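Local coordinates for protein Sodium/sialic acid symporter SiaT (Proteus mirabilis, PDB 5NV9) that couples the inward sodium gradient to uptake of the sialic acid N-acetylneuraminic acid across the bacterial inner membrane, at residues Phe93-Arg101 with Asp265-Leu274. Sequence-based numbering, arbitrary orientation. Where two conformers were deposited one is given.
Sequences FYFYIPFFR and DSIKETKRTL
Phe93 reaches from helix 89-102 to helix 267-301, packing against Leu274 near its base and against Ile267 and Lys271 toward its tip. Its CB lies 3.6 Å from CD1 of Leu274. The same methyl stays close to CG and CD1 of the ring, while CE1 and CZ pass on to Ile267, whose CG1 is 3.7 Å from CZ. With CG anti to the backbone N (chi1 -172°), the ring extends toward helix 267-301, where a long, flat, apolar group can touch three side chains at once. Lys271 lays its CG over one face, offset toward the rim, then bends at chi3 and chi4 to bring NZ within 3.6 Å of CZ, an arrangement that suits a lysine on the surface, its aliphatic part packing on the ring. One turn along, Ile97 offers both branches: CG2 faces the methyl of Thr270, and CD1 meets Leu274 CD1 tip to tip, 3.8 Å away. In this LeuT-fold symporter segments 93-101 and 267-274, whose directions differ by 129°, pack here on the cytoplasmic side, and helix 267-301 runs on into the membrane. Arg101 suits a place where an apolar stem and a polar end are both needed, its CD resting near CD1 of Ile267 and its guanidinium reaching the chain ahead of the helix. The bend at chi3 (71°) sets one face of that group over Thr270 OG1 and Ser266 O, too steeply for NH1 to bond the hydroxyl; NH1 instead donates to the carbonyls of Tyr261 and Thr264. Thr270 serves both sides of its position, its methyl in the apolar layer and its OG1 donating to Ser266 O (2.8 Å), which also accepts Thr270 N from the opposite face of the carbonyl plane. Ser266 is the N-cap residue, its OG accepting from Glu269 N at 3.2 Å.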
ATOM      1  N   PHE A  93      -0.502  17.629   5.171  1.00 24.72           N
ATOM      2  CA  PHE A  93      -0.300  18.836   4.365  1.00 23.77           C
ATOM      3  C   PHE A  93       0.347  19.974   5.144  1.00 26.71           C
ATOM      4  O   PHE A  93       1.294  20.574   4.674  1.00 26.85           O
ATOM      5  CB  PHE A  93      -1.630  19.290   3.735  1.00 24.13           C
ATOM      6  CG  PHE A  93      -1.480  20.407   2.755  1.00 24.17           C
ATOM      7  CD1 PHE A  93      -0.903  20.172   1.515  1.00 26.50           C
ATOM      8  CD2 PHE A  93      -1.896  21.692   3.085  1.00 25.72           C
ATOM      9  CE1 PHE A  93      -0.748  21.193   0.590  1.00 29.15           C
ATOM     10  CE2 PHE A  93      -1.769  22.740   2.166  1.00 31.02           C
ATOM     11  CZ  PHE A  93      -1.169  22.492   0.917  1.00 31.49           C
ATOM     12  N   TYR A  94      -0.183  20.301   6.304  1.00 28.04           N
ATOM     13  CA  TYR A  94       0.293  21.429   7.045  1.00 30.45           C
ATOM     14  C   TYR A  94       1.597  21.186   7.765  1.00 29.44           C
ATOM     15  O   TYR A  94       2.419  22.084   7.812  1.00 23.98           O
ATOM     16  CB  TYR A  94      -0.779  21.925   8.023  1.00 35.59           C
ATOM     17  CG  TYR A  94      -1.916  22.583   7.281  1.00 41.47           C
ATOM     18  CD1 TYR A  94      -1.661  23.645   6.378  1.00 43.91           C
ATOM     19  CD2 TYR A  94      -3.242  22.169   7.460  1.00 46.28           C
ATOM     20  CE1 TYR A  94      -2.686  24.247   5.661  1.00 44.93           C
ATOM     21  CE2 TYR A  94      -4.280  22.770   6.750  1.00 45.63           C
ATOM     22  CZ  TYR A  94      -3.996  23.815   5.862  1.00 48.86           C
ATOM     23  OH  TYR A  94      -5.005  24.418   5.132  1.00 47.94           O
ATOM     24  N   PHE A  95       1.832  19.987   8.300  1.00 25.45           N
ATOM     25  CA  PHE A  95       3.007  19.808   9.168  1.00 24.80           C
ATOM     26  C   PHE A  95       4.150  19.063   8.517  1.00 23.38           C
ATOM     27  O   PHE A  95       5.293  19.297   8.931  1.00 22.41           O
ATOM     28  CB  PHE A  95       2.603  19.149  10.470  1.00 26.06           C
ATOM     29  CG  PHE A  95       1.671  19.987  11.283  1.00 31.53           C
ATOM     30  CD1 PHE A  95       2.079  21.216  11.766  1.00 38.57           C
ATOM     31  CD2 PHE A  95       0.389  19.556  11.577  1.00 34.57           C
ATOM     32  CE1 PHE A  95       1.211  22.018  12.504  1.00 41.28           C
ATOM     33  CE2 PHE A  95      -0.464  20.326  12.345  1.00 37.67           C
ATOM     34  CZ  PHE A  95      -0.059  21.574  12.791  1.00 39.65           C
ATOM     35  N   TYR A  96       3.872  18.163   7.546  1.00 21.06           N
ATOM     36  CA  TYR A  96       4.928  17.247   7.014  1.00 20.38           C
ATOM     37  C   TYR A  96       5.402  17.710   5.658  1.00 20.59           C
ATOM     38  O   TYR A  96       6.569  17.932   5.463  1.00 19.91           O
ATOM     39  CB  TYR A  96       4.434  15.799   6.948  1.00 22.30           C
ATOM     40  CG  TYR A  96       4.263  15.069   8.298  1.00 22.13           C
ATOM     41  CD1 TYR A  96       3.199  15.315   9.125  1.00 26.01           C
ATOM     42  CD2 TYR A  96       5.180  14.090   8.694  1.00 26.97           C
ATOM     43  CE1 TYR A  96       3.040  14.659  10.364  1.00 26.58           C
ATOM     44  CE2 TYR A  96       5.037  13.388   9.900  1.00 26.85           C
ATOM     45  CZ  TYR A  96       3.982  13.698  10.745  1.00 28.65           C
ATOM     46  OH  TYR A  96       3.902  12.987  11.920  1.00 26.19           O
ATOM     47  N   ILE A  97       4.461  17.900   4.719  1.00 22.23           N
ATOM     48  CA  ILE A  97       4.789  18.183   3.277  1.00 23.29           C
ATOM     49  C   ILE A  97       5.739  19.385   3.019  1.00 23.20           C
ATOM     50  O   ILE A  97       6.709  19.242   2.213  1.00 24.28           O
ATOM     51  CB  ILE A  97       3.527  18.207   2.396  1.00 22.70           C
ATOM     52  CG1 ILE A  97       3.102  16.751   2.156  1.00 24.32           C
ATOM     53  CG2 ILE A  97       3.754  18.961   1.096  1.00 24.84           C
ATOM     54  CD1 ILE A  97       1.741  16.583   1.494  1.00 24.51           C
ATOM     55  N   PRO A  98       5.600  20.458   3.800  1.00 24.05           N
ATOM     56  CA  PRO A  98       6.577  21.562   3.646  1.00 27.85           C
ATOM     57  C   PRO A  98       8.029  21.181   3.887  1.00 27.04           C
ATOM     58  O   PRO A  98       8.902  21.665   3.159  1.00 29.44           O
ATOM     59  CB  PRO A  98       6.084  22.630   4.640  1.00 26.90           C
ATOM     60  CG  PRO A  98       4.635  22.319   4.842  1.00 27.14           C
ATOM     61  CD  PRO A  98       4.539  20.807   4.768  1.00 25.72           C
ATOM     62  N   PHE A  99       8.300  20.298   4.851  1.00 27.57           N
ATOM     63  CA  PHE A  99       9.687  19.837   5.062  1.00 27.89           C
ATOM     64  C   PHE A  99      10.175  19.017   3.911  1.00 26.23           C
ATOM     65  O   PHE A  99      11.284  19.240   3.402  1.00 23.79           O
ATOM     66  CB  PHE A  99       9.838  19.053   6.370  1.00 29.31           C
ATOM     67  CG  PHE A  99       9.783  19.944   7.584  1.00 30.67           C
ATOM     68  CD1 PHE A  99       8.586  20.290   8.144  1.00 28.90           C
ATOM     69  CD2 PHE A  99      10.957  20.448   8.145  1.00 33.53           C
ATOM     70  CE1 PHE A  99       8.550  21.132   9.224  1.00 32.90           C
ATOM     71  CE2 PHE A  99      10.912  21.280   9.236  1.00 31.03           C
ATOM     72  CZ  PHE A  99       9.702  21.633   9.768  1.00 28.07           C
ATOM     73  N   PHE A 100       9.318  18.103   3.466  1.00 26.16           N
ATOM     74  CA  PHE A 100       9.656  17.191   2.389  1.00 25.26           C
ATOM     75  C   PHE A 100       9.942  17.995   1.107  1.00 24.86           C
ATOM     76  O   PHE A 100      10.898  17.694   0.377  1.00 25.90           O
ATOM     77  CB  PHE A 100       8.506  16.166   2.119  1.00 26.11           C
ATOM     78  CG  PHE A 100       8.338  15.085   3.187  1.00 23.40           C
ATOM     79  CD1 PHE A 100       9.426  14.402   3.720  1.00 26.32           C
ATOM     80  CD2 PHE A 100       7.079  14.718   3.634  1.00 23.19           C
ATOM     81  CE1 PHE A 100       9.242  13.386   4.702  1.00 28.64           C
ATOM     82  CE2 PHE A 100       6.894  13.722   4.606  1.00 23.09           C
ATOM     83  CZ  PHE A 100       7.967  13.041   5.133  1.00 23.88           C
ATOM     84  N   ARG A 101       9.099  18.968   0.802  1.00 23.61           N
ATOM     85  CA  ARG A 101       9.276  19.735  -0.383  1.00 25.38           C
ATOM     86  C   ARG A 101      10.490  20.644  -0.308  1.00 26.71           C
ATOM     87  O   ARG A 101      11.227  20.726  -1.276  1.00 24.62           O
ATOM     88  CB  ARG A 101       8.030  20.544  -0.713  1.00 25.23           C
ATOM     89  CG  ARG A 101       6.970  19.593  -1.270  1.00 28.39           C
ATOM     90  CD  ARG A 101       5.709  20.297  -1.716  1.00 26.97           C
ATOM     91  NE  ARG A 101       5.960  21.074  -2.929  1.00 30.16           N
ATOM     92  CZ  ARG A 101       6.053  20.605  -4.176  1.00 26.35           C
ATOM     93  NH1 ARG A 101       5.938  19.298  -4.474  1.00 26.07           N
ATOM     94  NH2 ARG A 101       6.285  21.464  -5.120  1.00 24.10           N
ATOM     95  N   ASP A 265       4.713  20.282  -9.162  1.00 29.97           N
ATOM     96  CA  ASP A 265       5.593  21.424  -9.341  0.53 30.91           C
ATOM     97  C   ASP A 265       5.310  22.569  -8.368  1.00 31.83           C
ATOM     98  O   ASP A 265       6.121  23.441  -8.209  1.00 29.77           O
ATOM     99  CB  ASP A 265       5.530  21.920 -10.776  0.53 30.84           C
ATOM    100  CG  ASP A 265       6.784  22.578 -11.190  0.53 31.95           C
ATOM    101  OD1 ASP A 265       7.814  21.897 -11.220  0.53 35.29           O
ATOM    102  OD2 ASP A 265       6.750  23.786 -11.480  0.53 32.96           O
ATOM    103  N   SER A 266       4.164  22.555  -7.721  1.00 33.01           N
ATOM    104  CA  SER A 266       3.831  23.610  -6.792  1.00 32.03           C
ATOM    105  C   SER A 266       3.047  23.027  -5.655  1.00 30.60           C
ATOM    106  O   SER A 266       2.637  21.848  -5.691  1.00 28.29           O
ATOM    107  CB  SER A 266       2.969  24.635  -7.518  1.00 37.93           C
ATOM    108  OG  SER A 266       1.731  24.041  -7.914  1.00 35.48           O
ATOM    109  N   ILE A 267       2.812  23.861  -4.640  1.00 32.79           N
ATOM    110  CA  ILE A 267       2.089  23.436  -3.443  1.00 32.25           C
ATOM    111  C   ILE A 267       0.610  23.366  -3.810  1.00 30.64           C
ATOM    112  O   ILE A 267      -0.140  22.559  -3.247  1.00 25.49           O
ATOM    113  CB  ILE A 267       2.394  24.311  -2.203  1.00 37.30           C
ATOM    114  CG1 ILE A 267       1.855  23.664  -0.918  1.00 42.31           C
ATOM    115  CG2 ILE A 267       1.780  25.677  -2.326  1.00 40.22           C
ATOM    116  CD1 ILE A 267       2.776  22.610  -0.322  1.00 43.33           C
ATOM    117  N   LYS A 268       0.198  24.171  -4.793  1.00 30.39           N
ATOM    118  CA  LYS A 268      -1.187  24.144  -5.295  1.00 31.86           C
ATOM    119  C   LYS A 268      -1.526  22.770  -5.833  1.00 31.34           C
ATOM    120  O   LYS A 268      -2.606  22.218  -5.536  1.00 29.62           O
ATOM    121  CB  LYS A 268      -1.395  25.169  -6.392  1.00 34.24           C
ATOM    122  CG  LYS A 268      -2.762  25.171  -7.073  1.00 35.45           C
ATOM    123  CD  LYS A 268      -2.779  26.214  -8.203  1.00 37.74           C
ATOM    124  CE  LYS A 268      -3.962  25.991  -9.125  1.00 39.54           C
ATOM    125  NZ  LYS A 268      -4.335  27.236  -9.817  1.00 44.89           N
ATOM    126  N   GLU A 269      -0.593  22.230  -6.618  1.00 27.27           N
ATOM    127  CA  GLU A 269      -0.780  20.905  -7.259  1.00 27.20           C
ATOM    128  C   GLU A 269      -0.643  19.787  -6.224  1.00 24.46           C
ATOM    129  O   GLU A 269      -1.298  18.770  -6.351  1.00 23.26           O
ATOM    130  CB  GLU A 269       0.214  20.721  -8.412  1.00 27.77           C
ATOM    131  CG  GLU A 269      -0.173  21.537  -9.650  1.00 28.59           C
ATOM    132  CD  GLU A 269      -1.573  21.163 -10.154  1.00 31.23           C
ATOM    133  OE1 GLU A 269      -2.012  20.000  -9.955  1.00 32.54           O
ATOM    134  OE2 GLU A 269      -2.283  22.030 -10.719  1.00 28.46           O
ATOM    135  N   THR A 270       0.189  20.021  -5.192  1.00 24.15           N
ATOM    136  CA  THR A 270       0.315  19.128  -4.064  1.00 23.47           C
ATOM    137  C   THR A 270      -0.972  18.964  -3.317  1.00 23.09           C
ATOM    138  O   THR A 270      -1.337  17.832  -2.969  1.00 20.88           O
ATOM    139  CB  THR A 270       1.494  19.532  -3.134  1.00 24.65           C
ATOM    140  OG1 THR A 270       2.680  19.728  -3.932  1.00 26.38           O
ATOM    141  CG2 THR A 270       1.756  18.484  -2.162  1.00 25.22           C
ATOM    142  N   LYS A 271      -1.674  20.067  -3.043  1.00 21.14           N
ATOM    143  CA  LYS A 271      -3.016  19.970  -2.483  1.00 23.89           C
ATOM    144  C   LYS A 271      -3.998  19.145  -3.359  1.00 23.23           C
ATOM    145  O   LYS A 271      -4.840  18.342  -2.872  1.00 22.45           O
ATOM    146  CB  LYS A 271      -3.595  21.380  -2.283  1.00 26.26           C
ATOM    147  CG  LYS A 271      -4.601  21.476  -1.174  1.00 30.81           C
ATOM    148  CD  LYS A 271      -5.496  22.714  -1.255  1.00 37.27           C
ATOM    149  CE  LYS A 271      -4.777  23.940  -1.734  1.00 41.06           C
ATOM    150  NZ  LYS A 271      -3.637  24.333  -0.859  1.00 46.96           N
ATOM    151  N   ARG A 272      -3.926  19.370  -4.658  1.00 21.51           N
ATOM    152  CA  ARG A 272      -4.729  18.582  -5.565  1.00 23.53           C
ATOM    153  C   ARG A 272      -4.450  17.083  -5.482  1.00 21.95           C
ATOM    154  O   ARG A 272      -5.386  16.280  -5.635  1.00 23.71           O
ATOM    155  CB  ARG A 272      -4.547  19.103  -6.992  1.00 24.35           C
ATOM    156  CG  ARG A 272      -5.295  20.383  -7.150  1.00 27.01           C
ATOM    157  CD  ARG A 272      -4.929  21.088  -8.437  1.00 31.30           C
ATOM    158  NE  ARG A 272      -5.854  22.190  -8.640  1.00 32.01           N
ATOM    159  CZ  ARG A 272      -5.943  22.929  -9.749  1.00 35.84           C
ATOM    160  NH1 ARG A 272      -5.135  22.696 -10.782  1.00 31.72           N
ATOM    161  NH2 ARG A 272      -6.876  23.887  -9.832  1.00 31.24           N
ATOM    162  N   THR A 273      -3.182  16.705  -5.276  1.00 22.07           N
ATOM    163  CA  THR A 273      -2.843  15.310  -5.037  1.00 22.63           C
ATOM    164  C   THR A 273      -3.635  14.772  -3.811  1.00 21.11           C
ATOM    165  O   THR A 273      -4.282  13.703  -3.880  1.00 19.60           O
ATOM    166  CB  THR A 273      -1.311  15.131  -4.792  1.00 23.45           C
ATOM    167  OG1 THR A 273      -0.561  15.598  -5.901  1.00 24.32           O
ATOM    168  CG2 THR A 273      -0.916  13.684  -4.476  1.00 23.77           C
ATOM    169  N   LEU A 274      -3.582  15.476  -2.681  1.00 22.13           N
ATOM    170  CA  LEU A 274      -4.276  14.950  -1.484  1.00 22.73           C
ATOM    171  C   LEU A 274      -5.749  14.998  -1.692  1.00 22.71           C
ATOM    172  O   LEU A 274      -6.452  14.080  -1.251  1.00 23.78           O
ATOM    173  CB  LEU A 274      -3.897  15.646  -0.168  1.00 23.47           C
ATOM    174  CG  LEU A 274      -2.397  15.735   0.162  1.00 25.64           C
ATOM    175  CD1 LEU A 274      -2.064  16.537   1.439  1.00 25.29           C
ATOM    176  CD2 LEU A 274      -1.806  14.370   0.342  1.00 25.53           C
TER